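PDB 6ABJ: D-lactate dehydrogenase (Fermentative) from Pseudomonas aeruginosa, which probably catalyses the NADH-dependent interconversion of pyruvate and D-lactate, as a tetrameric member of the D-isomer specific 2-hydroxyacid dehydrogenase family. Local coordinates for residues 21-26 with 67-72; 25-30 with 313-318; 195-198 with 203-206. All coordinates share one frame; numbering follows the deposited sequence.

Contact 1: 21-26 with 67-72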
ATOM      1  N   PHE B  21      22.711 -24.479  -9.497  1.00 42.96           N
ATOM      2  CA  PHE B  21      21.864 -23.882  -8.456  1.00 41.76           C
ATOM      3  C   PHE B  21      20.392 -23.825  -8.893  1.00 41.77           C
ATOM      4  O   PHE B  21      20.119 -23.296  -9.962  1.00 42.17           O
ATOM      5  CB  PHE B  21      22.301 -22.440  -8.204  1.00 40.97           C
ATOM      6  CG  PHE B  21      23.695 -22.297  -7.624  1.00 40.59           C
ATOM      7  CD1 PHE B  21      24.834 -22.492  -8.420  1.00 42.19           C
ATOM      8  CD2 PHE B  21      23.860 -21.935  -6.299  1.00 40.53           C
ATOM      9  CE1 PHE B  21      26.110 -22.343  -7.877  1.00 43.55           C
ATOM     10  CE2 PHE B  21      25.116 -21.756  -5.759  1.00 41.19           C
ATOM     11  CZ  PHE B  21      26.254 -21.985  -6.548  1.00 41.97           C
ATOM     12  N   PHE B  22      19.499 -24.428  -8.101  1.00 38.91           N
ATOM     13  CA  PHE B  22      18.097 -24.357  -8.336  1.00 39.19           C
ATOM     14  C   PHE B  22      17.563 -23.237  -7.403  1.00 39.25           C
ATOM     15  O   PHE B  22      18.262 -22.827  -6.466  1.00 37.23           O
ATOM     16  CB  PHE B  22      17.380 -25.666  -8.019  1.00 42.19           C
ATOM     17  CG  PHE B  22      17.571 -26.724  -9.031  1.00 44.08           C
ATOM     18  CD1 PHE B  22      16.715 -26.831 -10.120  1.00 47.50           C
ATOM     19  CD2 PHE B  22      18.659 -27.620  -8.921  1.00 47.90           C
ATOM     20  CE1 PHE B  22      16.905 -27.810 -11.083  1.00 46.09           C
ATOM     21  CE2 PHE B  22      18.861 -28.598  -9.895  1.00 47.08           C
ATOM     22  CZ  PHE B  22      17.970 -28.697 -10.977  1.00 49.86           C
ATOM     23  N   SER B  23      16.388 -22.719  -7.757  1.00 39.31           N
ATOM     24  CA  SER B  23      15.689 -21.611  -7.019  1.00 38.54           C
ATOM     25  C   SER B  23      16.577 -20.362  -6.872  1.00 36.15           C
ATOM     26  O   SER B  23      16.590 -19.714  -5.866  1.00 36.02           O
ATOM     27  CB  SER B  23      15.170 -22.121  -5.684  1.00 38.35           C
ATOM     28  OG  SER B  23      14.196 -23.184  -5.860  1.00 37.51           O
ATOM     29  N   SER B  24      17.320 -20.048  -7.915  1.00 37.13           N
ATOM     30  CA  SER B  24      18.351 -18.994  -7.859  1.00 37.94           C
ATOM     31  C   SER B  24      17.749 -17.604  -7.878  1.00 41.44           C
ATOM     32  O   SER B  24      16.805 -17.350  -8.633  1.00 41.03           O
ATOM     33  CB  SER B  24      19.290 -19.124  -9.037  1.00 38.10           C
ATOM     34  OG  SER B  24      19.931 -20.412  -9.060  1.00 38.36           O
ATOM     35  N   GLN B  25      18.286 -16.738  -7.030  1.00 41.17           N
ATOM     36  CA  GLN B  25      17.870 -15.333  -6.961  1.00 43.62           C
ATOM     37  C   GLN B  25      19.092 -14.559  -7.386  1.00 43.30           C
ATOM     38  O   GLN B  25      20.219 -15.061  -7.308  1.00 41.75           O
ATOM     39  CB  GLN B  25      17.547 -14.944  -5.501  1.00 41.81           C
ATOM     40  CG  GLN B  25      16.419 -15.750  -4.892  1.00 41.28           C
ATOM     41  CD  GLN B  25      15.125 -15.410  -5.558  1.00 44.31           C
ATOM     42  OE1 GLN B  25      14.985 -14.336  -6.177  1.00 41.00           O
ATOM     43  NE2 GLN B  25      14.194 -16.337  -5.520  1.00 44.72           N
ATOM     44  N   ALA B  26      18.886 -13.318  -7.770  1.00 38.40           N
ATOM     45  CA  ALA B  26      20.001 -12.455  -8.101  1.00 39.67           C
ATOM     46  C   ALA B  26      20.994 -12.342  -6.957  1.00 40.83           C
ATOM     47  O   ALA B  26      22.202 -12.310  -7.175  1.00 41.95           O
ATOM     48  CB  ALA B  26      19.500 -11.075  -8.543  1.00 40.77           C
ATOM     49  N   PHE B  67      18.103 -24.729  -2.078  1.00 37.98           N
ATOM     50  CA  PHE B  67      17.676 -23.950  -0.971  1.00 36.89           C
ATOM     51  C   PHE B  67      16.519 -24.699  -0.370  1.00 39.42           C
ATOM     52  O   PHE B  67      16.087 -25.721  -0.898  1.00 38.40           O
ATOM     53  CB  PHE B  67      17.240 -22.526  -1.481  1.00 36.21           C
ATOM     54  CG  PHE B  67      17.067 -21.530  -0.377  1.00 34.71           C
ATOM     55  CD1 PHE B  67      17.980 -21.437   0.656  1.00 31.69           C
ATOM     56  CD2 PHE B  67      15.997 -20.662  -0.374  1.00 39.53           C
ATOM     57  CE1 PHE B  67      17.816 -20.549   1.699  1.00 34.58           C
ATOM     58  CE2 PHE B  67      15.823 -19.757   0.673  1.00 36.12           C
ATOM     59  CZ  PHE B  67      16.750 -19.668   1.684  1.00 33.69           C
ATOM     60  N   VAL B  68      15.956 -24.169   0.708  1.00 42.17           N
ATOM     61  CA  VAL B  68      14.943 -24.926   1.469  1.00 43.51           C
ATOM     62  C   VAL B  68      13.571 -25.172   0.777  1.00 43.08           C
ATOM     63  O   VAL B  68      12.773 -26.002   1.219  1.00 50.18           O
ATOM     64  CB  VAL B  68      14.659 -24.283   2.847  1.00 44.14           C
ATOM     65  CG1 VAL B  68      15.909 -24.218   3.685  1.00 43.04           C
ATOM     66  CG2 VAL B  68      14.034 -22.891   2.697  1.00 42.42           C
ATOM     67  N   ASN B  69      13.328 -24.478  -0.290  1.00 41.66           N
ATOM     68  CA  ASN B  69      12.063 -24.583  -0.978  1.00 49.03           C
ATOM     69  C   ASN B  69      12.189 -25.537  -2.165  1.00 50.33           C
ATOM     70  O   ASN B  69      11.238 -25.715  -2.977  1.00 53.67           O
ATOM     71  CB  ASN B  69      11.600 -23.180  -1.418  1.00 48.37           C
ATOM     72  CG  ASN B  69      12.647 -22.450  -2.248  1.00 47.97           C
ATOM     73  OD1 ASN B  69      13.841 -22.708  -2.131  1.00 47.56           O
ATOM     74  ND2 ASN B  69      12.203 -21.549  -3.085  1.00 43.91           N
ATOM     75  N   ASP B  70      13.385 -26.088  -2.331  1.00 43.65           N
ATOM     76  CA  ASP B  70      13.601 -27.114  -3.337  1.00 43.63           C
ATOM     77  C   ASP B  70      13.152 -28.503  -2.829  1.00 41.33           C
ATOM     78  O   ASP B  70      13.225 -28.831  -1.637  1.00 40.17           O
ATOM     79  CB  ASP B  70      15.080 -27.139  -3.732  1.00 41.95           C
ATOM     80  CG  ASP B  70      15.484 -25.945  -4.589  1.00 42.92           C
ATOM     81  OD1 ASP B  70      14.778 -25.653  -5.583  1.00 43.95           O
ATOM     82  OD2 ASP B  70      16.532 -25.312  -4.302  1.00 40.21           O
ATOM     83  N   ASP B  71      12.663 -29.311  -3.743  1.00 42.14           N
ATOM     84  CA  ASP B  71      12.126 -30.614  -3.362  1.00 47.08           C
ATOM     85  C   ASP B  71      13.246 -31.680  -3.438  1.00 44.40           C
ATOM     86  O   ASP B  71      13.685 -32.001  -4.531  1.00 45.98           O
ATOM     87  CB  ASP B  71      10.970 -30.970  -4.298  1.00 50.12           C
ATOM     88  CG  ASP B  71      10.339 -32.306  -3.974  1.00 52.08           C
ATOM     89  OD1 ASP B  71      10.707 -32.978  -2.965  1.00 48.87           O
ATOM     90  OD2 ASP B  71       9.460 -32.683  -4.772  1.00 54.29           O
ATOM     91  N   LEU B  72      13.688 -32.150  -2.278  1.00 41.00           N
ATOM     92  CA  LEU B  72      14.710 -33.225  -2.194  1.00 42.90           C
ATOM     93  C   LEU B  72      14.150 -34.476  -1.502  1.00 46.15           C
ATOM     94  O   LEU B  72      14.795 -35.112  -0.586  1.00 41.64           O
ATOM     95  CB  LEU B  72      15.948 -32.694  -1.456  1.00 41.70           C
ATOM     96  CG  LEU B  72      16.758 -31.703  -2.306  1.00 42.36           C
ATOM     97  CD1 LEU B  72      17.718 -30.884  -1.448  1.00 42.72           C
ATOM     98  CD2 LEU B  72      17.511 -32.462  -3.391  1.00 43.55           C
TER
HETATM   99  O   HOH W   1      14.606 -19.130  -3.692  1.00 36.11           O
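This is a buried polar contact between two loops that leave the C-terminal ends of neighbouring parallel strands, 18-21 and 63-66, held by one short side-chain hydrogen bond. Ser23 OG donates to Asp70 OD1 at 2.6 Å, meeting that oxygen from above the carboxylate, 42° out of its plane. The serine hydroxyl lies anti to its carbonyl carbon (chi1 -62°), which carries it across to the aspartate. The other carboxylate oxygen turns back into its own loop: Phe67 N gives a nearly straight bond to Asp70 OD2, 2.8 Å long, and Asp70 N returns one to Phe67 O, closing the type I turn 67-70. Gripped at both oxygens, the carboxylate has little freedom to rotate. Phe22 CB packs against it, 3.6 Å from Asp70 OD1. Asn69 OD1 lies 3.8 Å from Ser23 OG, too far for a bond, and is buried with no polar partner. A water bound to Ser23 O at 3.0 Å makes weak, long bonds to Asn69 ND2 and Gln25 NE2. The loop after strand 42-45 adds bonds from Leu50 N to Asp70 OD1 and between His49 ND1 and Ser23 OG. The contact pins two adjacent strand ends together, with the Asn69 side chain about 10 Å from that of NADH-binding Phe314. Segment 21-26 runs from strand 18-21 into helix 26-35, with Gln25 at its N-cap, and segment 67-72 leads to helix 74-82.

Contact 2: 25-30 with 313-318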
ATOM      1  N   GLN B  25      18.286 -16.738  -7.030  1.00 41.17           N
ATOM      2  CA  GLN B  25      17.870 -15.333  -6.961  1.00 43.62           C
ATOM      3  C   GLN B  25      19.092 -14.559  -7.386  1.00 43.30           C
ATOM      4  O   GLN B  25      20.219 -15.061  -7.308  1.00 41.75           O
ATOM      5  CB  GLN B  25      17.547 -14.944  -5.501  1.00 41.81           C
ATOM      6  CG  GLN B  25      16.419 -15.750  -4.892  1.00 41.28           C
ATOM      7  CD  GLN B  25      15.125 -15.410  -5.558  1.00 44.31           C
ATOM      8  OE1 GLN B  25      14.985 -14.336  -6.177  1.00 41.00           O
ATOM      9  NE2 GLN B  25      14.194 -16.337  -5.520  1.00 44.72           N
ATOM     10  N   ALA B  26      18.886 -13.318  -7.770  1.00 38.40           N
ATOM     11  CA  ALA B  26      20.001 -12.455  -8.101  1.00 39.67           C
ATOM     12  C   ALA B  26      20.994 -12.342  -6.957  1.00 40.83           C
ATOM     13  O   ALA B  26      22.202 -12.310  -7.175  1.00 41.95           O
ATOM     14  CB  ALA B  26      19.500 -11.075  -8.543  1.00 40.77           C
ATOM     15  N   TYR B  27      20.507 -12.289  -5.710  1.00 39.07           N
ATOM     16  CA  TYR B  27      21.444 -12.185  -4.570  1.00 36.37           C
ATOM     17  C   TYR B  27      22.293 -13.492  -4.382  1.00 37.56           C
ATOM     18  O   TYR B  27      23.412 -13.454  -3.831  1.00 35.85           O
ATOM     19  CB  TYR B  27      20.695 -11.786  -3.272  1.00 36.45           C
ATOM     20  CG  TYR B  27      19.695 -12.801  -2.700  1.00 40.74           C
ATOM     21  CD1 TYR B  27      20.147 -13.929  -2.063  1.00 41.39           C
ATOM     22  CD2 TYR B  27      18.326 -12.605  -2.779  1.00 44.37           C
ATOM     23  CE1 TYR B  27      19.295 -14.869  -1.557  1.00 41.68           C
ATOM     24  CE2 TYR B  27      17.445 -13.555  -2.225  1.00 44.05           C
ATOM     25  CZ  TYR B  27      17.956 -14.685  -1.639  1.00 46.38           C
ATOM     26  OH  TYR B  27      17.165 -15.666  -1.062  1.00 51.19           O
ATOM     27  N   ASP B  28      21.795 -14.612  -4.886  1.00 39.52           N
ATOM     28  CA  ASP B  28      22.607 -15.869  -4.867  1.00 39.39           C
ATOM     29  C   ASP B  28      23.766 -15.761  -5.860  1.00 41.65           C
ATOM     30  O   ASP B  28      24.936 -16.024  -5.528  1.00 44.40           O
ATOM     31  CB  ASP B  28      21.740 -17.057  -5.235  1.00 39.59           C
ATOM     32  CG  ASP B  28      20.661 -17.344  -4.228  1.00 38.83           C
ATOM     33  OD1 ASP B  28      20.990 -17.496  -3.036  1.00 42.18           O
ATOM     34  OD2 ASP B  28      19.484 -17.528  -4.624  1.00 41.81           O
ATOM     35  N   SER B  29      23.448 -15.374  -7.103  1.00 43.91           N
ATOM     36  CA  SER B  29      24.482 -15.263  -8.143  1.00 46.04           C
ATOM     37  C   SER B  29      25.516 -14.246  -7.762  1.00 47.76           C
ATOM     38  O   SER B  29      26.688 -14.470  -7.926  1.00 45.77           O
ATOM     39  CB  SER B  29      23.952 -15.026  -9.555  1.00 49.39           C
ATOM     40  OG  SER B  29      22.843 -14.167  -9.540  1.00 48.19           O
ATOM     41  N   GLU B  30      25.094 -13.124  -7.217  1.00 46.25           N
ATOM     42  CA  GLU B  30      26.031 -12.087  -6.857  1.00 45.20           C
ATOM     43  C   GLU B  30      26.971 -12.526  -5.735  1.00 44.70           C
ATOM     44  O   GLU B  30      28.192 -12.354  -5.845  1.00 49.93           O
ATOM     45  CB  GLU B  30      25.188 -10.831  -6.538  1.00 50.94           C
ATOM     46  CG  GLU B  30      25.941  -9.591  -6.135  1.00 55.97           C
ATOM     47  CD  GLU B  30      25.303  -8.358  -6.748  1.00 70.94           C
ATOM     48  OE1 GLU B  30      24.031  -8.249  -6.787  1.00 72.15           O
ATOM     49  OE2 GLU B  30      26.076  -7.502  -7.219  1.00 76.30           O
ATOM     50  N   ALA B 313      16.206 -12.566   7.773  1.00 24.76           N
ATOM     51  CA  ALA B 313      17.122 -12.115   8.833  1.00 27.28           C
ATOM     52  C   ALA B 313      18.598 -12.284   8.511  1.00 28.89           C
ATOM     53  O   ALA B 313      19.395 -11.491   8.972  1.00 27.00           O
ATOM     54  CB  ALA B 313      16.823 -12.813  10.162  1.00 29.10           C
ATOM     55  N   PHE B 314      18.919 -13.261   7.653  1.00 29.74           N
ATOM     56  CA  PHE B 314      20.305 -13.380   7.153  1.00 34.33           C
ATOM     57  C   PHE B 314      20.562 -12.705   5.831  1.00 33.72           C
ATOM     58  O   PHE B 314      21.664 -12.825   5.277  1.00 33.13           O
ATOM     59  CB  PHE B 314      20.747 -14.858   7.108  1.00 32.36           C
ATOM     60  CG  PHE B 314      19.962 -15.719   6.153  1.00 31.45           C
ATOM     61  CD1 PHE B 314      20.254 -15.703   4.804  1.00 29.63           C
ATOM     62  CD2 PHE B 314      18.991 -16.576   6.618  1.00 31.41           C
ATOM     63  CE1 PHE B 314      19.559 -16.477   3.926  1.00 30.39           C
ATOM     64  CE2 PHE B 314      18.325 -17.411   5.751  1.00 30.48           C
ATOM     65  CZ  PHE B 314      18.615 -17.357   4.406  1.00 30.99           C
ATOM     66  N   LEU B 315      19.580 -11.913   5.352  1.00 31.83           N
ATOM     67  CA  LEU B 315      19.668 -11.290   4.048  1.00 30.63           C
ATOM     68  C   LEU B 315      20.403  -9.961   4.116  1.00 31.55           C
ATOM     69  O   LEU B 315      19.809  -8.868   3.900  1.00 28.76           O
ATOM     70  CB  LEU B 315      18.277 -11.123   3.384  1.00 31.58           C
ATOM     71  CG  LEU B 315      18.265 -10.967   1.854  1.00 33.34           C
ATOM     72  CD1 LEU B 315      18.521 -12.302   1.136  1.00 34.52           C
ATOM     73  CD2 LEU B 315      16.997 -10.340   1.334  1.00 33.22           C
ATOM     74  N   THR B 316      21.706 -10.031   4.398  1.00 28.72           N
ATOM     75  CA  THR B 316      22.634  -8.931   4.214  1.00 28.50           C
ATOM     76  C   THR B 316      23.788  -9.350   3.301  1.00 31.75           C
ATOM     77  O   THR B 316      24.055 -10.541   3.161  1.00 32.03           O
ATOM     78  CB  THR B 316      23.258  -8.450   5.499  1.00 30.23           C
ATOM     79  OG1 THR B 316      24.089  -9.474   6.070  1.00 29.62           O
ATOM     80  CG2 THR B 316      22.180  -8.054   6.544  1.00 30.06           C
ATOM     81  N   ARG B 317      24.495  -8.407   2.742  1.00 31.64           N
ATOM     82  CA  ARG B 317      25.587  -8.769   1.864  1.00 35.91           C
ATOM     83  C   ARG B 317      26.662  -9.599   2.551  1.00 35.92           C
ATOM     84  O   ARG B 317      27.094 -10.574   2.032  1.00 37.18           O
ATOM     85  CB  ARG B 317      26.099  -7.569   1.092  1.00 39.10           C
ATOM     86  CG  ARG B 317      25.303  -7.461  -0.199  1.00 46.55           C
ATOM     87  CD  ARG B 317      25.194  -6.091  -0.806  1.00 55.11           C
ATOM     88  NE  ARG B 317      23.975  -5.893  -1.595  1.00 60.95           N
ATOM     89  CZ  ARG B 317      23.477  -6.731  -2.492  1.00 56.64           C
ATOM     90  NH1 ARG B 317      24.061  -7.873  -2.757  1.00 61.04           N
ATOM     91  NH2 ARG B 317      22.380  -6.420  -3.142  1.00 53.46           N
ATOM     92  N   GLU B 318      27.001  -9.238   3.754  1.00 36.59           N
ATOM     93  CA  GLU B 318      27.988  -9.935   4.532  1.00 37.98           C
ATOM     94  C   GLU B 318      27.535 -11.329   4.932  1.00 38.16           C
ATOM     95  O   GLU B 318      28.316 -12.293   4.904  1.00 35.61           O
ATOM     96  CB  GLU B 318      28.368  -9.108   5.748  1.00 39.44           C
ATOM     97  CG  GLU B 318      29.009  -7.760   5.382  1.00 39.32           C
ATOM     98  CD  GLU B 318      27.995  -6.613   5.168  1.00 38.89           C
ATOM     99  OE1 GLU B 318      26.758  -6.828   5.230  1.00 35.13           O
ATOM    100  OE2 GLU B 318      28.433  -5.478   4.924  1.00 38.32           O
TER
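Leu315 lays its CD1 methyl over the centre of the Tyr27 ring, a CH-pi contact with the carbon 3.6 Å from the centroid and 7° off the ring normal. All six ring carbons lie at similar distances from that methyl, CZ at 3.7 Å, and the two side chains cross at about a right angle. The opposite face of the ring is taken by Gln25 CB, offset toward the rim, so the tyrosine is sandwiched between its own helix start and the leucine. Its chi1 of 66° sets CG between the backbone N and the carbonyl carbon, turning the ring broadside to Leu315, which is itself the centre of an inverse gamma turn.

At the exposed margin Arg317 reaches out on an extended chain toward Glu30. Arg317 NH1 stays 4.0 Å from Glu30 OE1, and the oxygen lies well out of the guanidinium plane, so the pair can attract only through charge. Behind the tyrosine, Asp28 OD2 accepts from Gln25 N at 2.8 Å through its anti lone pair, steadying the first turn of the helix.

Phe314, seen to bind NADH in this protein, precedes the leucine and stacks on Tyr116. Thr154 of the second subunit packs on Tyr27, Leu315 and Arg317, while Leu320 of helix 317-335 touches both Tyr27 and Leu315. The contact thus joins the start of helix 26-35 to the start of helix 317-335.

Contact 3: 195-198 with 203-206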
ATOM      1  N   PRO B 195      28.465 -16.436  31.303  1.00 45.99           N
ATOM      2  CA  PRO B 195      28.870 -15.218  32.020  1.00 43.86           C
ATOM      3  C   PRO B 195      28.928 -14.009  31.154  1.00 39.59           C
ATOM      4  O   PRO B 195      28.965 -12.891  31.656  1.00 43.00           O
ATOM      5  CB  PRO B 195      30.297 -15.548  32.518  1.00 48.08           C
ATOM      6  CG  PRO B 195      30.787 -16.567  31.546  1.00 50.12           C
ATOM      7  CD  PRO B 195      29.571 -17.411  31.221  1.00 48.66           C
ATOM      8  N   ARG B 196      28.900 -14.206  29.854  1.00 36.88           N
ATOM      9  CA  ARG B 196      28.933 -13.055  28.996  1.00 38.54           C
ATOM     10  C   ARG B 196      27.659 -12.230  29.109  1.00 36.02           C
ATOM     11  O   ARG B 196      27.694 -11.000  29.137  1.00 37.76           O
ATOM     12  CB  ARG B 196      29.182 -13.476  27.546  1.00 41.15           C
ATOM     13  CG  ARG B 196      30.660 -13.559  27.182  1.00 47.68           C
ATOM     14  CD  ARG B 196      30.959 -14.742  26.270  1.00 45.73           C
ATOM     15  NE  ARG B 196      30.144 -15.911  26.589  1.00 50.81           N
ATOM     16  CZ  ARG B 196      29.591 -16.704  25.678  1.00 45.80           C
ATOM     17  NH1 ARG B 196      29.761 -16.451  24.389  1.00 47.53           N
ATOM     18  NH2 ARG B 196      28.867 -17.748  26.058  1.00 45.28           N
ATOM     19  N   ILE B 197      26.536 -12.929  29.175  1.00 36.74           N
ATOM     20  CA  ILE B 197      25.189 -12.293  29.354  1.00 34.51           C
ATOM     21  C   ILE B 197      25.194 -11.510  30.633  1.00 36.92           C
ATOM     22  O   ILE B 197      24.813 -10.343  30.686  1.00 33.85           O
ATOM     23  CB  ILE B 197      24.107 -13.362  29.430  1.00 35.08           C
ATOM     24  CG1 ILE B 197      23.953 -14.053  28.056  1.00 37.70           C
ATOM     25  CG2 ILE B 197      22.797 -12.764  29.925  1.00 32.20           C
ATOM     26  CD1 ILE B 197      23.244 -13.206  27.000  1.00 38.65           C
ATOM     27  N   GLN B 198      25.756 -12.137  31.683  1.00 39.95           N
ATOM     28  CA  GLN B 198      25.972 -11.467  32.959  1.00 40.40           C
ATOM     29  C   GLN B 198      26.812 -10.226  32.893  1.00 38.32           C
ATOM     30  O   GLN B 198      26.430  -9.222  33.477  1.00 40.78           O
ATOM     31  CB  GLN B 198      26.545 -12.475  33.949  1.00 45.96           C
ATOM     32  CG  GLN B 198      25.468 -13.479  34.285  1.00 47.20           C
ATOM     33  CD  GLN B 198      25.969 -14.658  35.115  1.00 53.85           C
ATOM     34  OE1 GLN B 198      26.936 -15.325  34.763  1.00 59.39           O
ATOM     35  NE2 GLN B 198      25.269 -14.944  36.197  1.00 55.30           N
ATOM     36  N   ARG B 203      20.284 -10.580  33.627  1.00 32.28           N
ATOM     37  CA  ARG B 203      19.882 -11.403  34.793  1.00 32.23           C
ATOM     38  C   ARG B 203      19.236 -12.682  34.264  1.00 34.03           C
ATOM     39  O   ARG B 203      18.174 -12.641  33.563  1.00 31.89           O
ATOM     40  CB  ARG B 203      18.837 -10.639  35.586  1.00 34.95           C
ATOM     41  CG  ARG B 203      19.026 -10.637  37.080  1.00 40.72           C
ATOM     42  CD  ARG B 203      17.806 -10.764  37.922  1.00 38.11           C
ATOM     43  NE  ARG B 203      16.604 -10.009  37.501  1.00 36.80           N
ATOM     44  CZ  ARG B 203      15.372 -10.500  37.596  1.00 36.84           C
ATOM     45  NH1 ARG B 203      15.149 -11.716  38.083  1.00 37.77           N
ATOM     46  NH2 ARG B 203      14.325  -9.800  37.245  1.00 35.66           N
ATOM     47  N   TYR B 204      19.760 -13.837  34.643  1.00 32.84           N
ATOM     48  CA  TYR B 204      19.062 -15.101  34.344  1.00 34.24           C
ATOM     49  C   TYR B 204      17.975 -15.347  35.331  1.00 36.20           C
ATOM     50  O   TYR B 204      18.138 -15.033  36.522  1.00 37.31           O
ATOM     51  CB  TYR B 204      20.040 -16.328  34.314  1.00 35.14           C
ATOM     52  CG  TYR B 204      20.833 -16.435  33.036  1.00 33.71           C
ATOM     53  CD1 TYR B 204      22.043 -15.797  32.928  1.00 34.27           C
ATOM     54  CD2 TYR B 204      20.352 -17.136  31.945  1.00 33.64           C
ATOM     55  CE1 TYR B 204      22.794 -15.902  31.807  1.00 35.53           C
ATOM     56  CE2 TYR B 204      21.062 -17.185  30.779  1.00 34.75           C
ATOM     57  CZ  TYR B 204      22.319 -16.623  30.736  1.00 34.83           C
ATOM     58  OH  TYR B 204      23.096 -16.665  29.589  1.00 34.80           O
ATOM     59  N   LEU B 205      16.874 -15.936  34.854  1.00 33.34           N
ATOM     60  CA  LEU B 205      15.761 -16.300  35.676  1.00 32.29           C
ATOM     61  C   LEU B 205      14.984 -17.407  35.033  1.00 30.84           C
ATOM     62  O   LEU B 205      15.246 -17.794  33.919  1.00 32.60           O
ATOM     63  CB  LEU B 205      14.869 -15.105  36.049  1.00 32.56           C
ATOM     64  CG  LEU B 205      14.417 -14.003  35.049  1.00 33.18           C
ATOM     65  CD1 LEU B 205      14.670 -14.257  33.544  1.00 30.48           C
ATOM     66  CD2 LEU B 205      13.087 -13.408  35.332  1.00 30.13           C
ATOM     67  N   ALA B 206      14.007 -17.946  35.749  1.00 31.43           N
ATOM     68  CA  ALA B 206      13.141 -18.958  35.193  1.00 30.85           C
ATOM     69  C   ALA B 206      12.324 -18.458  33.974  1.00 32.58           C
ATOM     70  O   ALA B 206      11.959 -17.291  33.903  1.00 30.11           O
ATOM     71  CB  ALA B 206      12.197 -19.454  36.263  1.00 32.94           C
TER
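The Tyr204 ring is met obliquely on one side by Ile197 and at its edge by Gln198, both from the short helix 195-199. Ile197 CG2 comes to 3.7 Å from Tyr204 CE1, approaching neither squarely over a face nor in the ring plane, and CB of the isoleucine is equally near that carbon. Gln198 is the more distant neighbour: its CG sits near the plane of the ring, 4.4 Å from Tyr204 CD1, and forms the exposed margin of the contact.

Beyond the ring, the phenol oxygen passes close by the other isoleucine branch, with Ile197 CG1 3.1 Å from Tyr204 OH. This is a tight approach of carbon to oxygen. With chi1 at -68°, Ile197 places CG1 anti to its carbonyl carbon and CG2 anti to its backbone N, and both branches come in on the same side of the ring plane, CG1 against Tyr204 OH and CG2 nearer Tyr204 CE1. The side chains cross at about a right angle. No hydrogen bond links the two segments directly; between them the contact is van der Waals packing.

The polar end of the tyrosine is satisfied elsewhere. Tyr204 OH is hydrogen-bonded to Thr168 OG1, its strongest polar partner, and to Asn194 N just ahead of the helix. These bonds fix the far end of the ring while the strand holds its root. Asp190, seen to bind NADH in this protein, lies beside the ring, and the contact therefore borders the cofactor site of the Rossmann domain.

Helix 195-199 and strand 203-204 belong to a beta-alpha-beta unit that begins with strand 185-189. Both Ile197 and Tyr204 pack on Ala188 of that strand. Strand 203-204 pairs in parallel with it as an outermost strand of the sheet within this chain, and helix 207-213 follows.

Overall arrangement
Contacts 1 and 2 are neighbours, their centres 13 Å apart, and share Gln25 and Ala26 where the chain enters helix 26-35. They also touch through Phe67 CZ and Phe314 CZ, 4.0 Å apart. Contact 1 joins loops at the C-terminal edge of the five-stranded parallel sheet, while contact 2 ties the following helix to helix 317-335 near the other end of the chain. Contact 3 comes after contact 1 in sequence, nested within the long loop closed by contact 2, and lies at the edge of the seven-stranded Rossmann sheet, its centre 39 Å from that of contact 1. Contacts 2 and 3 thus approach the NADH site at different places, through Phe314 and beside Asp190.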